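Local structure of DNA helicase RecQ (4Q48) at residues Leu372-Glu377 / Leu477-Tyr482; Thr414-Met419 / Lys463-Lys468. The protein probably couples ATP hydrolysis to unwinding of duplex DNA in the 3'-5' direction, through a catalytic core of helicase, zinc-binding and RQC domains that this chain represents. One frame throughout, in Å; residues are numbered along the deposited sequence.

Contact 1: residues Leu372-Glu377 / Leu477-Tyr482; sequences LLTYCE and LVSLGY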
loop_
_atom_site.group_PDB
_atom_site.type_symbol
_atom_site.label_atom_id
_atom_site.label_comp_id
_atom_site.label_asym_id
_atom_site.label_seq_id
_atom_site.Cartn_x
_atom_site.Cartn_y
_atom_site.Cartn_z
ATOM N N LEU A 372 5.228 7.884 6.445
ATOM C CA LEU A 372 4.419 9.008 6.016
ATOM C C LEU A 372 5.187 10.336 6.091
ATOM O O LEU A 372 5.245 11.093 5.115
ATOM C CB LEU A 372 3.148 9.066 6.863
ATOM C CG LEU A 372 2.106 10.120 6.491
ATOM C CD1 LEU A 372 1.821 10.094 4.994
ATOM C CD2 LEU A 372 0.839 9.811 7.247
ATOM N N LEU A 373 5.825 10.572 7.237
ATOM C CA LEU A 373 6.679 11.736 7.444
ATOM C C LEU A 373 7.825 11.811 6.431
ATOM O O LEU A 373 8.174 12.891 5.944
ATOM C CB LEU A 373 7.231 11.730 8.870
ATOM C CG LEU A 373 6.209 12.066 9.960
ATOM C CD1 LEU A 373 6.865 12.125 11.313
ATOM C CD2 LEU A 373 5.573 13.400 9.675
ATOM N N THR A 374 8.413 10.672 6.099
ATOM C CA THR A 374 9.466 10.664 5.094
ATOM C C THR A 374 8.922 11.136 3.749
ATOM O O THR A 374 9.596 11.875 3.036
ATOM C CB THR A 374 10.093 9.295 5.005
ATOM O OG1 THR A 374 10.764 9.052 6.242
ATOM C CG2 THR A 374 11.088 9.215 3.896
ATOM N N TYR A 375 7.695 10.729 3.408
ATOM C CA TYR A 375 7.043 11.209 2.189
ATOM C C TYR A 375 6.747 12.702 2.300
ATOM O O TYR A 375 6.986 13.453 1.354
ATOM C CB TYR A 375 5.767 10.416 1.889
ATOM C CG TYR A 375 4.846 11.063 0.879
ATOM C CD1 TYR A 375 5.187 11.129 -0.465
ATOM C CD2 TYR A 375 3.630 11.603 1.271
ATOM C CE1 TYR A 375 4.352 11.721 -1.389
ATOM C CE2 TYR A 375 2.789 12.200 0.357
ATOM C CZ TYR A 375 3.151 12.244 -0.977
ATOM O OH TYR A 375 2.299 12.819 -1.895
ATOM N N CYS A 376 6.232 13.145 3.443
ATOM C CA CYS A 376 5.935 14.570 3.608
ATOM C C CYS A 376 7.179 15.439 3.410
ATOM O O CYS A 376 7.088 16.568 2.947
ATOM C CB CYS A 376 5.300 14.847 4.981
ATOM S SG CYS A 376 3.610 14.147 5.164
ATOM N N GLU A 377 8.333 14.917 3.781
ATOM C CA GLU A 377 9.566 15.707 3.793
ATOM C C GLU A 377 10.431 15.596 2.547
ATOM O O GLU A 377 11.598 16.018 2.567
ATOM C CB GLU A 377 10.388 15.323 5.031
ATOM C CG GLU A 377 9.991 16.102 6.259
ATOM C CD GLU A 377 10.257 15.342 7.530
ATOM O OE1 GLU A 377 11.070 14.393 7.485
ATOM O OE2 GLU A 377 9.631 15.677 8.566
ATOM N N LEU A 477 19.093 7.335 5.336
ATOM C CA LEU A 477 19.356 6.189 4.469
ATOM C C LEU A 477 18.430 5.051 4.848
ATOM O O LEU A 477 17.978 4.290 3.986
ATOM C CB LEU A 477 20.815 5.745 4.553
ATOM C CG LEU A 477 21.791 6.654 3.805
ATOM C CD1 LEU A 477 23.236 6.353 4.195
ATOM C CD2 LEU A 477 21.578 6.530 2.328
ATOM N N VAL A 478 18.119 4.951 6.134
ATOM C CA VAL A 478 17.206 3.909 6.580
ATOM C C VAL A 478 15.825 4.222 6.041
ATOM O O VAL A 478 15.196 3.356 5.419
ATOM C CB VAL A 478 17.157 3.756 8.122
ATOM C CG1 VAL A 478 16.055 2.785 8.513
ATOM C CG2 VAL A 478 18.489 3.250 8.635
ATOM N N SER A 479 15.356 5.450 6.272
ATOM C CA SER A 479 13.993 5.814 5.865
ATOM C C SER A 479 13.735 5.655 4.395
ATOM O O SER A 479 12.633 5.285 4.018
ATOM C CB SER A 479 13.655 7.238 6.259
ATOM O OG SER A 479 13.475 7.291 7.652
ATOM N N LEU A 480 14.750 5.894 3.570
ATOM C CA LEU A 480 14.560 5.844 2.131
ATOM C C LEU A 480 14.836 4.432 1.571
ATOM O O LEU A 480 14.694 4.174 0.362
ATOM C CB LEU A 480 15.433 6.910 1.468
ATOM C CG LEU A 480 14.955 8.347 1.804
ATOM C CD1 LEU A 480 15.987 9.448 1.537
ATOM C CD2 LEU A 480 13.642 8.703 1.091
ATOM N N GLY A 481 15.195 3.508 2.466
ATOM C CA GLY A 481 15.427 2.120 2.091
ATOM C C GLY A 481 16.799 1.834 1.481
ATOM O O GLY A 481 16.996 0.790 0.853
ATOM N N TYR A 482 17.748 2.756 1.652
ATOM C CA TYR A 482 19.115 2.448 1.272
ATOM C C TYR A 482 19.712 1.562 2.333
ATOM O O TYR A 482 20.598 0.760 2.051
ATOM C CB TYR A 482 19.942 3.695 1.106
ATOM C CG TYR A 482 19.545 4.511 -0.087
ATOM C CD1 TYR A 482 19.955 4.155 -1.364
ATOM C CD2 TYR A 482 18.727 5.625 0.054
ATOM C CE1 TYR A 482 19.577 4.905 -2.448
ATOM C CE2 TYR A 482 18.354 6.358 -1.021
ATOM C CZ TYR A 482 18.779 6.000 -2.261
ATOM O OH TYR A 482 18.392 6.757 -3.330
#
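Thr374 carries all of the contact made by residues 372-377, and it meets Ser479 and Leu480 where helix 467-479 ends. The nearest CA pair is at the same place, Thr374 CA to Ser479 CA at 6.7 Å. The two branches of the threonine have different partners. OG1 lies 3.4 Å from Ser479 CB, but its hydrogen bond goes back to the carbonyl O of Asp370; the carboxylate of that aspartate takes the hydroxyl of Ser479, so one residue of helix 359-376 serves both. With chi1 at -66°, CG2 is anti to the backbone N, which carries the methyl outward to Leu480 CD2 at 3.8 Å. A serine in place of Thr374 lacks CG2 and would probably leave a small gap beside Leu480 CD2. Further along, Tyr375 and Cys376 turn to the helicase sheet instead, against Val216 of strand 212-218. Across the interface, the chain leaves helix 467-479 through a Schellman motif, with Gly481 at positive phi (81°). Only 112 Å² is buried in total, a slight side-chain contact between the zinc-binding region and the winged-helix RQC domain of the RecQ core.

Contact 2: residues Thr414-Met419 / Lys463-Lys468; sequences TREAQM and KEHDEK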
loop_
_atom_site.group_PDB
_atom_site.type_symbol
_atom_site.label_atom_id
_atom_site.label_comp_id
_atom_site.label_asym_id
_atom_site.label_seq_id
_atom_site.Cartn_x
_atom_site.Cartn_y
_atom_site.Cartn_z
ATOM N N THR A 414 25.305 13.289 -0.450
ATOM C CA THR A 414 25.633 12.127 -1.264
ATOM C C THR A 414 26.972 11.494 -0.869
ATOM O O THR A 414 27.090 10.284 -0.766
ATOM C CB THR A 414 25.665 12.533 -2.739
ATOM O OG1 THR A 414 24.370 13.030 -3.135
ATOM C CG2 THR A 414 26.117 11.388 -3.603
ATOM N N ARG A 415 27.973 12.334 -0.642
ATOM C CA ARG A 415 29.331 11.916 -0.291
ATOM C C ARG A 415 29.308 11.188 1.052
ATOM O O ARG A 415 29.978 10.166 1.251
ATOM C CB ARG A 415 30.232 13.169 -0.236
ATOM C CG ARG A 415 31.700 13.018 0.142
ATOM C CD ARG A 415 32.463 14.377 0.031
ATOM N NE ARG A 415 31.923 15.455 0.891
ATOM C CZ ARG A 415 31.681 16.715 0.487
ATOM N NH1 ARG A 415 31.932 17.090 -0.776
ATOM N NH2 ARG A 415 31.184 17.611 1.347
ATOM N N GLU A 416 28.521 11.720 1.979
ATOM C CA GLU A 416 28.409 11.134 3.309
ATOM C C GLU A 416 27.599 9.835 3.254
ATOM O O GLU A 416 27.898 8.872 3.974
ATOM C CB GLU A 416 27.778 12.135 4.290
ATOM C CG GLU A 416 28.708 13.267 4.765
ATOM C CD GLU A 416 28.902 14.397 3.745
ATOM O OE1 GLU A 416 28.320 14.366 2.628
ATOM O OE2 GLU A 416 29.665 15.335 4.064
ATOM N N ALA A 417 26.570 9.818 2.412
ATOM C CA ALA A 417 25.772 8.619 2.230
ATOM C C ALA A 417 26.661 7.492 1.742
ATOM O O ALA A 417 26.567 6.378 2.255
ATOM C CB ALA A 417 24.617 8.851 1.271
ATOM N N GLN A 418 27.554 7.788 0.794
ATOM C CA GLN A 418 28.464 6.757 0.272
ATOM C C GLN A 418 29.380 6.235 1.393
ATOM O O GLN A 418 29.496 5.017 1.594
ATOM C CB GLN A 418 29.310 7.281 -0.878
ATOM C CG GLN A 418 28.574 7.717 -2.143
ATOM C CD GLN A 418 29.517 8.437 -3.137
ATOM O OE1 GLN A 418 30.665 8.779 -2.806
ATOM N NE2 GLN A 418 29.036 8.661 -4.342
ATOM N N MET A 419 30.005 7.150 2.139
ATOM C CA MET A 419 30.837 6.740 3.263
ATOM C C MET A 419 30.074 5.818 4.192
ATOM O O MET A 419 30.580 4.779 4.623
ATOM C CB MET A 419 31.319 7.919 4.050
ATOM C CG MET A 419 32.495 8.588 3.498
ATOM S SD MET A 419 32.835 10.045 4.501
ATOM C CE MET A 419 33.341 11.181 3.196
ATOM N N LYS A 463 35.766 11.641 10.071
ATOM C CA LYS A 463 36.111 12.412 11.274
ATOM C C LYS A 463 35.729 13.885 11.103
ATOM O O LYS A 463 35.592 14.628 12.070
ATOM C CB LYS A 463 37.613 12.281 11.594
ATOM C CG LYS A 463 38.514 12.799 10.479
ATOM C CD LYS A 463 39.989 12.791 10.854
ATOM C CE LYS A 463 40.789 13.704 9.913
ATOM N NZ LYS A 463 42.198 13.943 10.376
ATOM N N GLU A 464 35.491 14.248 9.850
ATOM C CA GLU A 464 35.061 15.571 9.414
ATOM C C GLU A 464 33.780 16.083 10.088
ATOM O O GLU A 464 33.642 17.276 10.356
ATOM C CB GLU A 464 34.858 15.499 7.902
ATOM C CG GLU A 464 34.164 16.675 7.262
ATOM C CD GLU A 464 33.845 16.394 5.806
ATOM O OE1 GLU A 464 34.122 15.251 5.361
ATOM O OE2 GLU A 464 33.289 17.297 5.130
ATOM N N HIS A 465 32.846 15.170 10.342
ATOM C CA HIS A 465 31.524 15.492 10.875
ATOM C C HIS A 465 31.444 15.052 12.306
ATOM O O HIS A 465 32.337 14.364 12.793
ATOM C CB HIS A 465 30.416 14.804 10.075
ATOM C CG HIS A 465 30.287 15.296 8.667
ATOM N ND1 HIS A 465 29.616 16.459 8.348
ATOM C CD2 HIS A 465 30.781 14.814 7.503
ATOM C CE1 HIS A 465 29.678 16.655 7.043
ATOM N NE2 HIS A 465 30.386 15.676 6.508
ATOM N N ASP A 466 30.409 15.496 13.002
ATOM C CA ASP A 466 30.211 15.060 14.377
ATOM C C ASP A 466 29.181 13.948 14.477
ATOM O O ASP A 466 28.558 13.567 13.481
ATOM C CB ASP A 466 29.831 16.244 15.263
ATOM C CG ASP A 466 28.724 17.087 14.676
ATOM O OD1 ASP A 466 27.829 16.532 13.999
ATOM O OD2 ASP A 466 28.776 18.327 14.875
ATOM N N GLU A 467 28.988 13.450 15.691
ATOM C CA GLU A 467 28.090 12.334 15.930
ATOM C C GLU A 467 26.673 12.561 15.439
ATOM O O GLU A 467 25.995 11.613 15.047
ATOM C CB GLU A 467 28.045 12.016 17.418
ATOM C CG GLU A 467 27.157 10.854 17.733
ATOM C CD GLU A 467 27.298 10.386 19.154
ATOM O OE1 GLU A 467 28.416 10.510 19.709
ATOM O OE2 GLU A 467 26.303 9.849 19.695
ATOM N N LYS A 468 26.217 13.813 15.470
ATOM C CA LYS A 468 24.805 14.099 15.204
ATOM C C LYS A 468 24.443 13.969 13.716
ATOM O O LYS A 468 23.357 13.502 13.361
ATOM C CB LYS A 468 24.429 15.499 15.739
ATOM C CG LYS A 468 24.831 16.700 14.867
ATOM C CD LYS A 468 24.385 18.040 15.464
ATOM C CE LYS A 468 23.093 18.540 14.808
ATOM N NZ LYS A 468 22.677 19.924 15.244
#
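Within the winged-helix RQC domain, a histidine-carboxylate hydrogen bond joins the first turns of helix 414-426 to the loop that leads into helix 467-479. His465 NE2 donates to Glu416 OE2 over 2.6 Å, and the N-H...O angle of 135° shows that the bond is bent. The oxygen uses its anti lone pair, on the side away from OE1, while it sits near the edge of the imidazole but tilted 25° out of the ring plane. Carboxylate and ring are themselves turned 70° apart, so the two flat groups are far from coplanar.

The shape of the glutamate side chain fits this approach. Its chain bends at chi2, folding the carboxylate back instead of extending it, and CG comes within 3.4 Å of His465 NE2. Glu416 also packs on Trp470 and Val473 of helix 467-479, so the contact continues from the loop into the helix that follows. Asp466 is the N-cap of that helix, and its OD1 accepts a weak hydrogen bond from Leu469 N.

Charges gather on the outer side. Arg415 forms a long salt bridge with its neighbour Glu416, NH2 to OE2 at 3.9 Å. Glu464 OE2 is 4.3 Å from Arg415 NH2, well out of the guanidinium plane, which makes this an attraction of charges with no N-H aimed at the oxygen. The two carboxylates are also close, and their negative charges, Glu416 OE2 and Glu464 OE2 4.3 Å apart, would tend to favour a protonated imidazole, an effect that the nearby Arg415 would partly offset. Glu464 CG lies over one face of the His465 ring, 3.8 Å above the plane and offset toward the rim.

Helix 467-479 connects the two contacts: contact 2 lies at the loop leading into it, and contact 1 at its C-terminal end. Their centres are 18 Å apart, and along the chain contact 2 is nested inside the loop that contact 1 closes. They also touch, Leu477 CD1 lying 3.9 Å from Ala417 O, where helix 414-426 packs against the shared helix. Their roles differ in that contact 2 is internal to the RQC domain, whereas contact 1 reaches across to the zinc-binding region. On the RQC side of contact 1, the side chain of Leu480 is about 13 Å from the bound zinc ion; contact 2 lies away from the zinc and the nucleotide-binding residues.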